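Local coordinates for uncharacterized protein Af_0446 (Archaeoglobus fulgidus DSM 4304, PDB 3BUT) that is of uncharacterised function but belongs to the LEA_2 (water stress and hypersensitive response) family and may bind lipid, at residues V21-V26 and A66-F71; Y39-E44 and F71-N76. The protein carries 4 engineered substitutions. All coordinates share one frame; numbering follows the deposited sequence.

Contact 1: V21-V26 and A66-F71; sequences VALAKV and ATTLKF. Engineered in segment 66-71: Ala66 (natural residue Lys).
Six backbone hydrogen bonds join 21-26 to 66-71 as antiparallel neighbours in the three-stranded sheet of this LEA_2 beta-sandwich domain, the strand axes running at 158°. At Val21, CG1 stands anti to the backbone N (chi1 -175°) and lies against Lys70 CG at 3.9 Å. Ala22 forms a hydrogen-bonded pair with Phe71, its N and O each 2.9 Å from Phe71 O and N. Leu23, on the face of the sheet shared with Lys70 and Thr68, lays CD2 obliquely across Lys70 CB. Ala24 repeats the pair of hydrogen bonds with Leu69; on the opposite face its CB meets the edge of the Phe71 ring in plane, 3.8 Å from CE2. Lys25 bends at chi2 (76°), so that CD crosses Thr68 at about a right angle, 3.4 Å from OG1, and CE reaches CB of the engineered Ala66. An alanine in place of Lys25 would remove CD and CE, and would probably leave Thr68 OG1 and Ala66 CB less covered on this face of the sheet. Val26 pairs with Thr67 by two more bonds and also touches Leu3 and Val61. Its CG2, in the crowded position between N and the carbonyl carbon, packs 3.7 Å from Leu69 CG.

Contact 2: Y39-E44 and F71-N76; sequences YHYTIE and FSLRLN
The ring edge of Phe71 is driven into the face of Tyr39, a T-shaped stack with centroids 4.9 Å apart and planes at 84°. Phe71 CD1 stands above the centre of the tyrosine ring, 3.5 Å from Tyr39 CG. The same tyrosine reaches on to the backbone: Ser72 N donates to Tyr39 OH at 2.8 Å with a nearly straight N-H...O angle of 161°, so the ring is gripped both over a face and at its tip. Two residues along, Tyr41 repeats the reach more loosely. Leu73 CA sits over one face, 4.0 Å from the ring centroid, a CH-pi contact, while Leu73 CD2 slides past Tyr41 CB at 3.7 Å. The bond from Arg74 N to Tyr41 OH is weak, at 3.3 Å. Ile43 continues the row with CD1 alone, 4.0 Å from Leu75 CG.

Both tyrosines hold CG in the crowded position between the backbone N and the carbonyl carbon, which sends their long rings across to the other strand; the strand axes approach no closer than 7.8 Å, so side chains bridge the gap. In the next shell, Ser72 OG is hydrogen-bonded to Glu19 and lies over one face of the Arg74 guanidinium, whose edge faces Tyr41 OH. Around this buried contact, backbone bonds tie 39-44 to strands 48-61 and 93-105, Ile100 of the latter touches Phe71 and Leu73, and strand 17-27 flanks 71-76.

How the contacts relate
Strand 66-76 serves both contacts: its first half bonds to a neighbour within the three-stranded sheet in contact 1, its second half faces strand 34-45 of the four-stranded sheet in contact 2. Contact 1 is partly buried, with lysine and threonine on its outer face, whereas contact 2 is buried but for Arg74, which is partly exposed, and lies about 5 Å from the centre of the chain against 11 Å for contact 1 (centre to centre). Paired main-chain bonds dominate the first; aromatic rings, aliphatic ends and tyrosine hydroxyls the second. Phe71 belongs to both, its backbone paired with Ala22 and its ring lying between Ala24 of its own sheet and Tyr39 of the other.

Contact 1: V21-V26 and A66-F71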
loop_
_atom_site.group_PDB
_atom_site.type_symbol
_atom_site.label_atom_id
_atom_site.label_comp_id
_atom_site.label_asym_id
_atom_site.label_seq_id
_atom_site.Cartn_x
_atom_site.Cartn_y
_atom_site.Cartn_z
ATOM N N VAL A 21 16.371 -2.720 -3.830
ATOM C CA VAL A 21 17.797 -2.872 -4.074
ATOM C C VAL A 21 18.374 -1.536 -4.508
ATOM O O VAL A 21 17.937 -0.961 -5.503
ATOM C CB VAL A 21 18.096 -3.945 -5.157
ATOM C CG1 VAL A 21 19.600 -4.172 -5.295
ATOM C CG2 VAL A 21 17.406 -5.254 -4.834
ATOM N N ALA A 22 19.346 -1.044 -3.743
ATOM C CA ALA A 22 20.097 0.145 -4.108
ATOM C C ALA A 22 21.436 -0.293 -4.683
ATOM O O ALA A 22 22.092 -1.166 -4.121
ATOM C CB ALA A 22 20.300 1.038 -2.889
ATOM N N LEU A 23 21.820 0.293 -5.815
ATOM C CA LEU A 23 23.114 0.014 -6.431
ATOM C C LEU A 23 23.969 1.270 -6.464
ATOM O O LEU A 23 23.696 2.193 -7.232
ATOM C CB LEU A 23 22.960 -0.544 -7.848
ATOM C CG LEU A 23 22.243 -1.878 -8.069
ATOM C CD1 LEU A 23 22.381 -2.288 -9.520
ATOM C CD2 LEU A 23 22.769 -2.972 -7.151
ATOM N N ALA A 24 25.004 1.296 -5.629
ATOM C CA ALA A 24 25.890 2.452 -5.517
ATOM C C ALA A 24 27.236 2.207 -6.187
ATOM O O ALA A 24 27.966 1.294 -5.808
ATOM C CB ALA A 24 26.091 2.824 -4.051
ATOM N N LYS A 25 27.552 3.027 -7.186
ATOM C CA LYS A 25 28.858 3.004 -7.823
ATOM C C LYS A 25 29.835 3.848 -7.004
ATOM O O LYS A 25 29.688 5.065 -6.916
ATOM C CB LYS A 25 28.757 3.527 -9.261
ATOM C CG LYS A 25 30.043 3.424 -10.104
ATOM C CD LYS A 25 30.320 2.001 -10.595
ATOM C CE LYS A 25 31.394 1.985 -11.680
ATOM N NZ LYS A 25 31.813 0.605 -12.065
ATOM N N VAL A 26 30.819 3.192 -6.396
ATOM C CA VAL A 26 31.828 3.889 -5.606
ATOM C C VAL A 26 33.203 3.799 -6.249
ATOM O O VAL A 26 33.577 2.768 -6.787
ATOM C CB VAL A 26 31.895 3.393 -4.138
ATOM C CG1 VAL A 26 30.596 3.692 -3.408
ATOM C CG2 VAL A 26 32.214 1.913 -4.063
ATOM N N ALA A 66 36.803 1.379 -9.343
ATOM C CA ALA A 66 35.387 1.644 -9.102
ATOM C C ALA A 66 34.601 0.337 -9.020
ATOM O O ALA A 66 34.868 -0.602 -9.769
ATOM C CB ALA A 66 34.821 2.553 -10.181
ATOM N N THR A 67 33.638 0.287 -8.103
ATOM C CA THR A 67 32.872 -0.928 -7.798
ATOM C C THR A 67 31.402 -0.575 -7.567
ATOM O O THR A 67 31.101 0.404 -6.894
ATOM C CB THR A 67 33.442 -1.622 -6.528
ATOM O OG1 THR A 67 34.797 -2.015 -6.768
ATOM C CG2 THR A 67 32.644 -2.861 -6.141
ATOM N N THR A 68 30.491 -1.363 -8.128
ATOM C CA THR A 68 29.081 -1.231 -7.785
ATOM C C THR A 68 28.795 -2.028 -6.512
ATOM O O THR A 68 29.040 -3.228 -6.455
ATOM C CB THR A 68 28.162 -1.651 -8.948
ATOM O OG1 THR A 68 28.415 -0.799 -10.068
ATOM C CG2 THR A 68 26.681 -1.532 -8.568
ATOM N N LEU A 69 28.312 -1.330 -5.488
ATOM C CA LEU A 69 27.883 -1.949 -4.239
ATOM C C LEU A 69 26.371 -2.139 -4.230
ATOM O O LEU A 69 25.641 -1.267 -4.690
ATOM C CB LEU A 69 28.268 -1.081 -3.040
ATOM C CG LEU A 69 29.688 -0.551 -2.832
ATOM C CD1 LEU A 69 29.755 0.149 -1.489
ATOM C CD2 LEU A 69 30.735 -1.642 -2.924
ATOM N N LYS A 70 25.928 -3.268 -3.675
ATOM C CA LYS A 70 24.510 -3.625 -3.607
ATOM C C LYS A 70 24.012 -3.618 -2.159
ATOM O O LYS A 70 24.573 -4.297 -1.286
ATOM C CB LYS A 70 24.276 -5.000 -4.259
ATOM C CG LYS A 70 22.921 -5.654 -3.968
ATOM C CD LYS A 70 22.921 -7.125 -4.381
ATOM C CE LYS A 70 22.066 -7.985 -3.447
ATOM N NZ LYS A 70 20.595 -7.877 -3.689
ATOM N N PHE A 71 22.958 -2.845 -1.920
ATOM C CA PHE A 71 22.309 -2.757 -0.622
ATOM C C PHE A 71 20.881 -3.301 -0.735
ATOM O O PHE A 71 20.050 -2.769 -1.473
ATOM C CB PHE A 71 22.320 -1.310 -0.109
ATOM C CG PHE A 71 23.701 -0.705 -0.015
ATOM C CD1 PHE A 71 24.508 -0.947 1.091
ATOM C CD2 PHE A 71 24.190 0.106 -1.031
ATOM C CE1 PHE A 71 25.788 -0.402 1.182
ATOM C CE2 PHE A 71 25.462 0.654 -0.952
ATOM C CZ PHE A 71 26.262 0.405 0.161
#

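Contact 2: Y39-E44 and F71-N76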
loop_
_atom_site.group_PDB
_atom_site.type_symbol
_atom_site.label_atom_id
_atom_site.label_comp_id
_atom_site.label_asym_id
_atom_site.label_seq_id
_atom_site.Cartn_x
_atom_site.Cartn_y
_atom_site.Cartn_z
ATOM N N TYR A 39 26.339 -3.233 6.356
ATOM C CA TYR A 39 25.570 -1.999 6.446
ATOM C C TYR A 39 24.344 -2.191 7.312
ATOM O O TYR A 39 23.749 -3.266 7.336
ATOM C CB TYR A 39 25.155 -1.508 5.050
ATOM C CG TYR A 39 24.384 -2.537 4.226
ATOM C CD1 TYR A 39 25.052 -3.530 3.507
ATOM C CD2 TYR A 39 22.991 -2.501 4.157
ATOM C CE1 TYR A 39 24.353 -4.475 2.762
ATOM C CE2 TYR A 39 22.283 -3.440 3.409
ATOM C CZ TYR A 39 22.970 -4.415 2.709
ATOM O OH TYR A 39 22.279 -5.352 1.973
ATOM N N HIS A 40 23.978 -1.134 8.023
ATOM C CA HIS A 40 22.698 -1.061 8.704
ATOM C C HIS A 40 21.748 -0.214 7.867
ATOM O O HIS A 40 22.158 0.785 7.265
ATOM C CB HIS A 40 22.858 -0.465 10.101
ATOM C CG HIS A 40 21.617 -0.550 10.936
ATOM N ND1 HIS A 40 21.407 -1.557 11.856
ATOM C CD2 HIS A 40 20.516 0.235 10.981
ATOM C CE1 HIS A 40 20.231 -1.384 12.433
ATOM N NE2 HIS A 40 19.668 -0.307 11.917
ATOM N N TYR A 41 20.482 -0.613 7.815
ATOM C CA TYR A 41 19.482 0.185 7.114
ATOM C C TYR A 41 18.229 0.393 7.925
ATOM O O TYR A 41 17.857 -0.457 8.732
ATOM C CB TYR A 41 19.148 -0.407 5.740
ATOM C CG TYR A 41 18.511 -1.770 5.779
ATOM C CD1 TYR A 41 19.289 -2.920 5.848
ATOM C CD2 TYR A 41 17.126 -1.914 5.736
ATOM C CE1 TYR A 41 18.708 -4.173 5.887
ATOM C CE2 TYR A 41 16.538 -3.163 5.774
ATOM C CZ TYR A 41 17.332 -4.287 5.847
ATOM O OH TYR A 41 16.747 -5.531 5.886
ATOM N N THR A 42 17.596 1.547 7.725
ATOM C CA THR A 42 16.284 1.847 8.300
ATOM C C THR A 42 15.388 2.494 7.257
ATOM O O THR A 42 15.854 3.278 6.430
ATOM C CB THR A 42 16.333 2.793 9.556
ATOM O OG1 THR A 42 16.877 4.070 9.201
ATOM C CG2 THR A 42 17.144 2.203 10.691
ATOM N N ILE A 43 14.104 2.151 7.287
ATOM C CA ILE A 43 13.094 2.870 6.513
ATOM C C ILE A 43 11.969 3.316 7.445
ATOM O O ILE A 43 11.345 2.494 8.109
ATOM C CB ILE A 43 12.521 2.031 5.348
ATOM C CG1 ILE A 43 13.641 1.605 4.381
ATOM C CG2 ILE A 43 11.440 2.823 4.601
ATOM C CD1 ILE A 43 13.202 0.651 3.290
ATOM N N GLU A 44 11.743 4.625 7.522
ATOM C CA GLU A 44 10.643 5.171 8.304
ATOM C C GLU A 44 9.626 5.796 7.376
ATOM O O GLU A 44 9.982 6.459 6.405
ATOM C CB GLU A 44 11.133 6.197 9.334
ATOM C CG GLU A 44 11.928 5.600 10.480
ATOM C CD GLU A 44 12.049 6.524 11.680
ATOM O OE1 GLU A 44 11.151 7.370 11.892
ATOM O OE2 GLU A 44 13.042 6.391 12.424
ATOM N N PHE A 71 22.958 -2.845 -1.920
ATOM C CA PHE A 71 22.309 -2.757 -0.622
ATOM C C PHE A 71 20.881 -3.301 -0.735
ATOM O O PHE A 71 20.050 -2.769 -1.473
ATOM C CB PHE A 71 22.320 -1.310 -0.109
ATOM C CG PHE A 71 23.701 -0.705 -0.015
ATOM C CD1 PHE A 71 24.508 -0.947 1.091
ATOM C CD2 PHE A 71 24.190 0.106 -1.031
ATOM C CE1 PHE A 71 25.788 -0.402 1.182
ATOM C CE2 PHE A 71 25.462 0.654 -0.952
ATOM C CZ PHE A 71 26.262 0.405 0.161
ATOM N N SER A 72 20.617 -4.389 -0.022
ATOM C CA SER A 72 19.311 -5.017 -0.018
ATOM C C SER A 72 18.524 -4.518 1.180
ATOM O O SER A 72 18.869 -4.810 2.322
ATOM C CB SER A 72 19.462 -6.537 0.035
ATOM O OG SER A 72 18.199 -7.173 0.087
ATOM N N LEU A 73 17.471 -3.756 0.912
ATOM C CA LEU A 73 16.653 -3.182 1.967
ATOM C C LEU A 73 15.336 -3.924 2.023
ATOM O O LEU A 73 14.519 -3.807 1.113
ATOM C CB LEU A 73 16.410 -1.694 1.706
ATOM C CG LEU A 73 17.554 -0.855 1.120
ATOM C CD1 LEU A 73 17.045 0.509 0.697
ATOM C CD2 LEU A 73 18.709 -0.712 2.095
ATOM N N ARG A 74 15.133 -4.692 3.091
ATOM C CA ARG A 74 13.944 -5.526 3.222
ATOM C C ARG A 74 12.923 -4.949 4.194
ATOM O O ARG A 74 13.271 -4.507 5.284
ATOM C CB ARG A 74 14.315 -6.954 3.629
ATOM C CG ARG A 74 15.104 -7.719 2.569
ATOM C CD ARG A 74 15.665 -9.021 3.129
ATOM N NE ARG A 74 16.802 -9.504 2.348
ATOM C CZ ARG A 74 18.065 -9.126 2.535
ATOM N NH1 ARG A 74 19.023 -9.624 1.764
ATOM N NH2 ARG A 74 18.378 -8.245 3.481
ATOM N N LEU A 75 11.660 -4.970 3.781
ATOM C CA LEU A 75 10.559 -4.486 4.600
ATOM C C LEU A 75 9.667 -5.637 5.035
ATOM O O LEU A 75 9.061 -6.313 4.202
ATOM C CB LEU A 75 9.717 -3.455 3.841
ATOM C CG LEU A 75 10.345 -2.156 3.347
ATOM C CD1 LEU A 75 10.815 -2.302 1.923
ATOM C CD2 LEU A 75 9.308 -1.066 3.427
ATOM N N ASN A 76 9.605 -5.854 6.345
ATOM C CA ASN A 76 8.625 -6.746 6.951
ATOM C C ASN A 76 7.249 -6.086 6.839
ATOM O O ASN A 76 7.060 -4.951 7.294
ATOM C CB ASN A 76 9.006 -7.017 8.415
ATOM C CG ASN A 76 7.953 -7.824 9.171
ATOM O OD1 ASN A 76 7.492 -7.405 10.232
ATOM N ND2 ASN A 76 7.579 -8.982 8.632
#